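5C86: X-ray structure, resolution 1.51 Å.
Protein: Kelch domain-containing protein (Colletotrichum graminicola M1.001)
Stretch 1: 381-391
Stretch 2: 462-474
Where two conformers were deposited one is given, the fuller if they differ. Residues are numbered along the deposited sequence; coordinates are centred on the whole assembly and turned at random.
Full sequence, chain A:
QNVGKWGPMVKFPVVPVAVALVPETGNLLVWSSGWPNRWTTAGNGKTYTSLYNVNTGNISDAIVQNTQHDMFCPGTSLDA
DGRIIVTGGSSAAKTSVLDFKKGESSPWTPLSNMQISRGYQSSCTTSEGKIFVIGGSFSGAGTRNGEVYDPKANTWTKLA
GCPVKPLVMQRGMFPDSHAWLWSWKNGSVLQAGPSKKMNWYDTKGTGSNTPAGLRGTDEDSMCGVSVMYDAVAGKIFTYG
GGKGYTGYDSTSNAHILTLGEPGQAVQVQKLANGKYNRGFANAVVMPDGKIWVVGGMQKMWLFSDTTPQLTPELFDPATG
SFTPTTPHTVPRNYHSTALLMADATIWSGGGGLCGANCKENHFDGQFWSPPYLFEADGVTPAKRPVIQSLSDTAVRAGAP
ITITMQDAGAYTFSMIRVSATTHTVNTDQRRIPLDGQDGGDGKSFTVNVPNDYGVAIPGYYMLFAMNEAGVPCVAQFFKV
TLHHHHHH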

ATOM      1  N   PRO A 381     -11.211  20.977 -14.438  1.00 14.77           N
ATOM      2  CA  PRO A 381     -10.870  19.641 -14.832  1.00 15.69           C
ATOM      3  C   PRO A 381     -10.273  19.596 -16.207  1.00 16.72           C
ATOM      4  O   PRO A 381     -10.825  20.145 -17.224  1.00 16.00           O
ATOM      5  N   ALA A 382      -9.072  19.028 -16.301  1.00 16.86           N
ATOM      6  CA  ALA A 382      -8.402  18.865 -17.564  1.00 16.39           C
ATOM      7  C   ALA A 382      -9.032  17.795 -18.445  1.00 14.29           C
ATOM      8  O   ALA A 382      -9.636  16.817 -17.998  1.00 15.24           O
ATOM      9  N   LYS A 383      -8.776  17.999 -19.761  1.00 14.36           N
ATOM     10  CA  LYS A 383      -9.134  17.002 -20.722  1.00 15.17           C
ATOM     11  C   LYS A 383      -8.027  15.943 -20.626  1.00 15.54           C
ATOM     12  O   LYS A 383      -6.855  16.272 -20.694  1.00 17.31           O
ATOM     13  N   ARG A 384      -8.416  14.729 -20.405  1.00 12.73           N
ATOM     14  CA  ARG A 384      -7.458  13.640 -20.138  1.00 13.70           C
ATOM     15  C   ARG A 384      -7.211  12.877 -21.402  1.00 12.35           C
ATOM     16  O   ARG A 384      -8.153  12.601 -22.162  1.00 12.54           O
ATOM     17  N   PRO A 385      -5.981  12.340 -21.548  1.00 11.19           N
ATOM     18  CA  PRO A 385      -5.788  11.374 -22.618  1.00 11.30           C
ATOM     19  C   PRO A 385      -6.459  10.047 -22.299  1.00 11.28           C
ATOM     20  O   PRO A 385      -6.909   9.822 -21.163  1.00 12.27           O
ATOM     21  N   VAL A 386      -6.590   9.179 -23.293  1.00 11.67           N
ATOM     22  CA  VAL A 386      -7.258   7.902 -23.195  1.00 11.69           C
ATOM     23  C   VAL A 386      -6.357   6.776 -23.824  1.00 12.14           C
ATOM     24  O   VAL A 386      -5.943   6.920 -24.963  1.00 13.04           O
ATOM     25  N   ILE A 387      -6.191   5.677 -23.099  1.00 11.86           N
ATOM     26  CA  ILE A 387      -5.606   4.466 -23.693  1.00 12.55           C
ATOM     27  C   ILE A 387      -6.707   3.723 -24.412  1.00 14.29           C
ATOM     28  O   ILE A 387      -7.691   3.275 -23.751  1.00 17.93           O
ATOM     29  N   GLN A 388      -6.542   3.659 -25.758  0.50 14.79           N
ATOM     30  CA  GLN A 388      -7.422   2.971 -26.716  0.50 16.81           C
ATOM     31  C   GLN A 388      -7.167   1.459 -26.774  0.50 17.02           C
ATOM     32  O   GLN A 388      -8.087   0.648 -26.892  0.50 17.42           O
ATOM     33  N   SER A 389      -5.905   1.058 -26.666  0.50 14.65           N
ATOM     34  CA  SER A 389      -5.627  -0.387 -26.628  0.50 16.03           C
ATOM     35  C   SER A 389      -4.315  -0.716 -25.879  0.50 15.26           C
ATOM     36  O   SER A 389      -3.461   0.142 -25.749  0.50 13.68           O
ATOM     37  N   LEU A 390      -4.209  -1.942 -25.373  1.00 19.96           N
ATOM     38  CA  LEU A 390      -2.906  -2.541 -25.023  1.00 18.65           C
ATOM     39  C   LEU A 390      -2.764  -3.765 -25.904  1.00 17.91           C
ATOM     40  O   LEU A 390      -3.740  -4.511 -26.181  1.00 19.64           O
ATOM     41  N   SER A 391      -1.518  -4.040 -26.301  1.00 15.82           N
ATOM     42  CA  SER A 391      -1.242  -5.233 -27.083  1.00 17.87           C
ATOM     43  C   SER A 391      -1.316  -6.493 -26.313  1.00 17.97           C
ATOM     44  O   SER A 391      -1.375  -7.600 -26.921  1.00 21.16           O
ATOM     45  N   MET A 462      -1.566  -0.994 -12.732  1.00 10.64           N
ATOM     46  CA  MET A 462      -2.252   0.040 -13.498  1.00 10.11           C
ATOM     47  C   MET A 462      -1.248   0.699 -14.442  1.00 10.08           C
ATOM     48  O   MET A 462      -0.240   1.216 -13.968  1.00 10.77           O
ATOM     49  N   LEU A 463      -1.534   0.715 -15.751  0.54 10.80           N
ATOM     50  CA  LEU A 463      -0.706   1.421 -16.725  0.54 10.71           C
ATOM     51  C   LEU A 463      -1.339   2.788 -16.893  0.54 10.91           C
ATOM     52  O   LEU A 463      -2.523   2.898 -17.174  0.54 10.47           O
ATOM     53  N   PHE A 464      -0.568   3.819 -16.596  1.00  9.83           N
ATOM     54  CA  PHE A 464      -0.886   5.217 -16.858  1.00 10.17           C
ATOM     55  C   PHE A 464      -0.061   5.827 -17.953  1.00 11.63           C
ATOM     56  O   PHE A 464       1.151   5.583 -18.048  1.00 11.82           O
ATOM     57  N   ALA A 465      -0.733   6.678 -18.742  1.00  9.68           N
ATOM     58  CA  ALA A 465      -0.082   7.458 -19.756  1.00 10.44           C
ATOM     59  C   ALA A 465      -0.378   8.907 -19.394  1.00 11.41           C
ATOM     60  O   ALA A 465      -1.545   9.242 -19.082  1.00 13.58           O
ATOM     61  N   MET A 466       0.637   9.747 -19.471  0.55 10.42           N
ATOM     62  CA  MET A 466       0.548  11.149 -19.115  0.55 11.85           C
ATOM     63  C   MET A 466       0.898  11.972 -20.357  0.55 12.07           C
ATOM     64  O   MET A 466       1.929  11.798 -20.972  0.55 11.09           O
ATOM     65  N   ASN A 467       0.010  12.911 -20.729  1.00 12.74           N
ATOM     66  CA  ASN A 467       0.305  13.806 -21.816  1.00 12.93           C
ATOM     67  C   ASN A 467       1.438  14.759 -21.462  1.00 13.09           C
ATOM     68  O   ASN A 467       2.051  14.710 -20.373  1.00 12.81           O
ATOM     69  N   GLU A 468       1.781  15.598 -22.425  1.00 15.61           N
ATOM     70  CA  GLU A 468       2.925  16.438 -22.312  1.00 16.67           C
ATOM     71  C   GLU A 468       2.799  17.421 -21.149  1.00 16.70           C
ATOM     72  O   GLU A 468       3.827  17.814 -20.518  1.00 17.38           O
ATOM     73  N   ALA A 469       1.562  17.846 -20.816  1.00 15.94           N
ATOM     74  CA  ALA A 469       1.321  18.694 -19.661  1.00 16.07           C
ATOM     75  C   ALA A 469       1.326  17.927 -18.341  1.00 16.16           C
ATOM     76  O   ALA A 469       1.150  18.491 -17.280  1.00 21.27           O
ATOM     77  N   GLY A 470       1.366  16.606 -18.381  1.00 13.82           N
ATOM     78  CA  GLY A 470       1.388  15.834 -17.158  1.00 14.02           C
ATOM     79  C   GLY A 470       0.051  15.241 -16.727  1.00 13.54           C
ATOM     80  O   GLY A 470       0.030  14.578 -15.693  1.00 15.37           O
ATOM     81  N   VAL A 471      -0.994  15.380 -17.541  1.00 12.19           N
ATOM     82  CA  VAL A 471      -2.263  14.848 -17.164  1.00 11.91           C
ATOM     83  C   VAL A 471      -2.383  13.373 -17.467  1.00 11.23           C
ATOM     84  O   VAL A 471      -2.163  12.942 -18.606  1.00 11.92           O
ATOM     85  N   PRO A 472      -2.721  12.526 -16.473  1.00 10.56           N
ATOM     86  CA  PRO A 472      -2.828  11.114 -16.711  1.00 10.76           C
ATOM     87  C   PRO A 472      -4.147  10.673 -17.246  1.00 11.61           C
ATOM     88  O   PRO A 472      -5.233  11.254 -16.938  1.00 13.64           O
ATOM     89  N   CYS A 473      -4.117   9.635 -18.064  1.00 10.96           N
ATOM     90  CA  CYS A 473      -5.293   8.903 -18.422  1.00 11.64           C
ATOM     91  C   CYS A 473      -5.873   8.182 -17.214  1.00 12.10           C
ATOM     92  O   CYS A 473      -5.224   8.084 -16.142  1.00 12.68           O
ATOM     93  N   VAL A 474      -7.079   7.607 -17.374  1.00 12.60           N
ATOM     94  CA  VAL A 474      -7.558   6.582 -16.462  1.00 14.04           C
ATOM     95  C   VAL A 474      -6.809   5.308 -16.826  1.00 14.37           C
ATOM     96  O   VAL A 474      -6.600   4.960 -18.018  1.00 14.86           O
TER

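Pro385 and Ile387 form the apolar centre of the contact, both directing CA-to-CB toward stretch 2. Pro385, its ring C-gamma endo, lies against the loop that follows strand 462-466: its CD is 4.0 Å from Val471 CG1, and its CG is 4.2 Å from Cys473 CB. Ile387 adopts the mt rotamer, which carries its CD1 to 3.5 Å from Cys473 SG and 4.3 Å from Leu463 CD2. The p rotamer of Cys473 also lets SG accept a hydrogen bond from Ala465 N (3.3 Å), so the thiol serves both the apolar packing and the fold of its own stretch. Leu390, also mt, extends this layer, with CD2 4.1 Å from Leu463 CD1; toward the other end, Ala382 CB meets Val471 CG2 at 4.0 Å.

At the polar edge, Arg384 has CA-to-CB sideways, but with chi1 m, chi2 t and chi3 p its guanidinium comes nearer to stretch 2. NE donates to Pro472 O (2.8 Å), while NH2 makes weak hydrogen bonds to Cys473 O and Pro472 O, each 3.1 Å; Val474 CG2 covers one guanidinium face. Backbone groups too far apart to pair directly are joined by water: water 2 links Pro385 O to Val474 N, and water 3 links Ile387 N to Val474 O. Water 1 bridges Lys383 O and Asn467 ND2, and OD1 of the same Asn467 side chain accepts from Val471 N (3.0 Å).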

ATOM      1  CB  PRO A 381     -12.137  18.900 -14.757  1.00 17.88           C
ATOM      2  CG  PRO A 381     -12.931  19.580 -13.649  1.00 17.87           C
ATOM      3  CD  PRO A 381     -12.593  20.993 -13.938  1.00 16.35           C
ATOM      4  CB  ALA A 382      -6.922  18.467 -17.280  1.00 16.42           C
ATOM      5  CB  LYS A 383      -9.235  17.618 -22.154  1.00 17.21           C
ATOM      6  CG  LYS A 383      -9.272  16.573 -23.259  1.00 18.99           C
ATOM      7  CD  LYS A 383     -10.623  15.925 -23.270  1.00 22.60           C
ATOM      8  CE  LYS A 383     -10.780  14.999 -24.502  1.00 29.39           C
ATOM      9  NZ  LYS A 383      -9.604  14.127 -24.698  1.00 35.33           N
ATOM     10  CB  ARG A 384      -8.005  12.747 -19.047  1.00 12.62           C
ATOM     11  CG  ARG A 384      -8.248  13.468 -17.743  1.00 14.33           C
ATOM     12  CD  ARG A 384      -8.857  12.615 -16.636  1.00 14.47           C
ATOM     13  NE  ARG A 384      -7.920  11.602 -16.186  1.00 13.69           N
ATOM     14  CZ  ARG A 384      -8.024  10.946 -15.056  1.00 15.51           C
ATOM     15  NH1 ARG A 384      -9.138  11.132 -14.311  1.00 15.59           N
ATOM     16  NH2 ARG A 384      -7.096  10.103 -14.689  1.00 14.01           N
ATOM     17  CB  PRO A 385      -4.245  11.282 -22.665  1.00 13.29           C
ATOM     18  CG  PRO A 385      -3.813  11.509 -21.278  1.00 13.41           C
ATOM     19  CD  PRO A 385      -4.813  12.474 -20.664  1.00 12.61           C
ATOM     20  CB  VAL A 386      -8.597   7.939 -23.927  1.00 13.78           C
ATOM     21  CG1 VAL A 386      -9.270   6.593 -23.932  1.00 15.76           C
ATOM     22  CG2 VAL A 386      -9.530   9.016 -23.264  1.00 14.41           C
ATOM     23  CB  ILE A 387      -4.957   3.566 -22.631  1.00 14.24           C
ATOM     24  CG1 ILE A 387      -3.850   4.341 -21.997  1.00 16.13           C
ATOM     25  CG2 ILE A 387      -4.495   2.212 -23.291  1.00 15.21           C
ATOM     26  CD1 ILE A 387      -3.177   3.578 -20.846  1.00 16.48           C
ATOM     27  CB  GLN A 388      -7.241   3.551 -28.132  0.50 20.48           C
ATOM     28  CG  GLN A 388      -8.226   2.928 -29.145  0.50 21.40           C
ATOM     29  CD  GLN A 388      -7.921   3.291 -30.583  0.50 23.21           C
ATOM     30  OE1 GLN A 388      -7.011   4.057 -30.860  0.50 25.29           O
ATOM     31  NE2 GLN A 388      -8.693   2.733 -31.515  0.50 28.55           N
ATOM     32  CB  SER A 389      -5.637  -0.953 -28.065  0.50 15.15           C
ATOM     33  OG  SER A 389      -4.565  -0.488 -28.830  0.50 20.32           O
ATOM     34  CB  LEU A 390      -2.846  -2.988 -23.596  1.00 19.27           C
ATOM     35  CG  LEU A 390      -3.023  -1.940 -22.539  1.00 21.25           C
ATOM     36  CD1 LEU A 390      -2.860  -2.538 -21.171  1.00 24.60           C
ATOM     37  CD2 LEU A 390      -2.006  -0.786 -22.697  1.00 19.39           C
ATOM     38  CB  SER A 391       0.152  -5.161 -27.713  1.00 17.70           C
ATOM     39  OG  SER A 391       1.128  -5.012 -26.712  1.00 17.31           O
ATOM     40  CB  MET A 462      -2.791   1.049 -12.577  1.00 11.22           C
ATOM     41  CG  MET A 462      -3.975   0.523 -11.771  1.00 14.07           C
ATOM     42  SD  MET A 462      -4.564   1.703 -10.504  1.00 18.48           S
ATOM     43  CE  MET A 462      -3.321   1.528  -9.237  1.00 16.63           C
ATOM     44  CB  LEU A 463      -0.630   0.654 -18.056  0.54 12.04           C
ATOM     45  CG  LEU A 463       0.666   0.761 -18.825  0.54 13.00           C
ATOM     46  CD1 LEU A 463       0.916  -0.411 -19.804  0.54 15.12           C
ATOM     47  CD2 LEU A 463       0.622   2.150 -19.517  0.54 14.15           C
ATOM     48  CB  PHE A 464      -0.672   6.016 -15.594  1.00 10.85           C
ATOM     49  CG  PHE A 464      -1.632   5.706 -14.444  1.00 11.53           C
ATOM     50  CD1 PHE A 464      -2.869   6.354 -14.416  1.00 11.98           C
ATOM     51  CD2 PHE A 464      -1.338   4.836 -13.398  1.00 10.71           C
ATOM     52  CE1 PHE A 464      -3.783   6.137 -13.404  1.00 12.99           C
ATOM     53  CE2 PHE A 464      -2.213   4.635 -12.343  1.00 12.38           C
ATOM     54  CZ  PHE A 464      -3.432   5.333 -12.355  1.00 12.34           C
ATOM     55  CB  ALA A 465      -0.624   7.150 -21.106  1.00 11.81           C
ATOM     56  CB  MET A 466       1.459  11.482 -17.936  0.55 14.38           C
ATOM     57  CG  MET A 466       0.945  10.877 -16.627  0.55 16.24           C
ATOM     58  SD  MET A 466       2.228  10.336 -15.469  0.55 20.77           S
ATOM     59  CE  MET A 466       3.039   9.037 -16.424  0.55 20.17           C
ATOM     60  CB  ASN A 467      -1.003  14.527 -22.275  1.00 13.11           C
ATOM     61  CG  ASN A 467      -1.482  15.570 -21.328  1.00 14.91           C
ATOM     62  OD1 ASN A 467      -0.788  16.017 -20.425  1.00 14.00           O
ATOM     63  ND2 ASN A 467      -2.744  16.044 -21.577  1.00 15.90           N
ATOM     64  CB  GLU A 468       3.159  17.175 -23.648  1.00 18.48           C
ATOM     65  CG  GLU A 468       4.461  17.938 -23.720  1.00 24.18           C
ATOM     66  CD  GLU A 468       4.868  18.336 -25.163  1.00 33.45           C
ATOM     67  OE1 GLU A 468       4.071  18.195 -26.155  1.00 27.74           O
ATOM     68  OE2 GLU A 468       6.034  18.785 -25.332  1.00 34.74           O
ATOM     69  CB  ALA A 469      -0.005  19.463 -19.799  1.00 19.06           C
ATOM     70  CB  VAL A 471      -3.398  15.592 -17.974  1.00 12.22           C
ATOM     71  CG1 VAL A 471      -4.714  15.037 -17.569  1.00 11.85           C
ATOM     72  CG2 VAL A 471      -3.225  17.109 -17.817  1.00 14.01           C
ATOM     73  CB  PRO A 472      -2.635  10.502 -15.356  1.00 11.68           C
ATOM     74  CG  PRO A 472      -3.214  11.536 -14.408  1.00 12.12           C
ATOM     75  CD  PRO A 472      -2.893  12.854 -15.024  1.00 12.20           C
ATOM     76  CB  CYS A 473      -5.070   7.945 -19.545  1.00 12.36           C
ATOM     77  SG  CYS A 473      -3.954   6.580 -19.164  1.00 13.95           S
ATOM     78  CB  VAL A 474      -9.084   6.414 -16.620  1.00 15.28           C
ATOM     79  CG1 VAL A 474      -9.558   5.211 -15.826  1.00 18.29           C
ATOM     80  CG2 VAL A 474      -9.788   7.689 -16.238  1.00 15.24           C
TER
HETATM   81  O   HOH W   1      -5.350  15.546 -22.853  1.00 27.82           O
HETATM   82  O   HOH W   2      -8.674   8.411 -19.654  1.00 15.86           O
HETATM   83  O   HOH W   3      -7.550   5.456 -20.495  1.00 16.68           O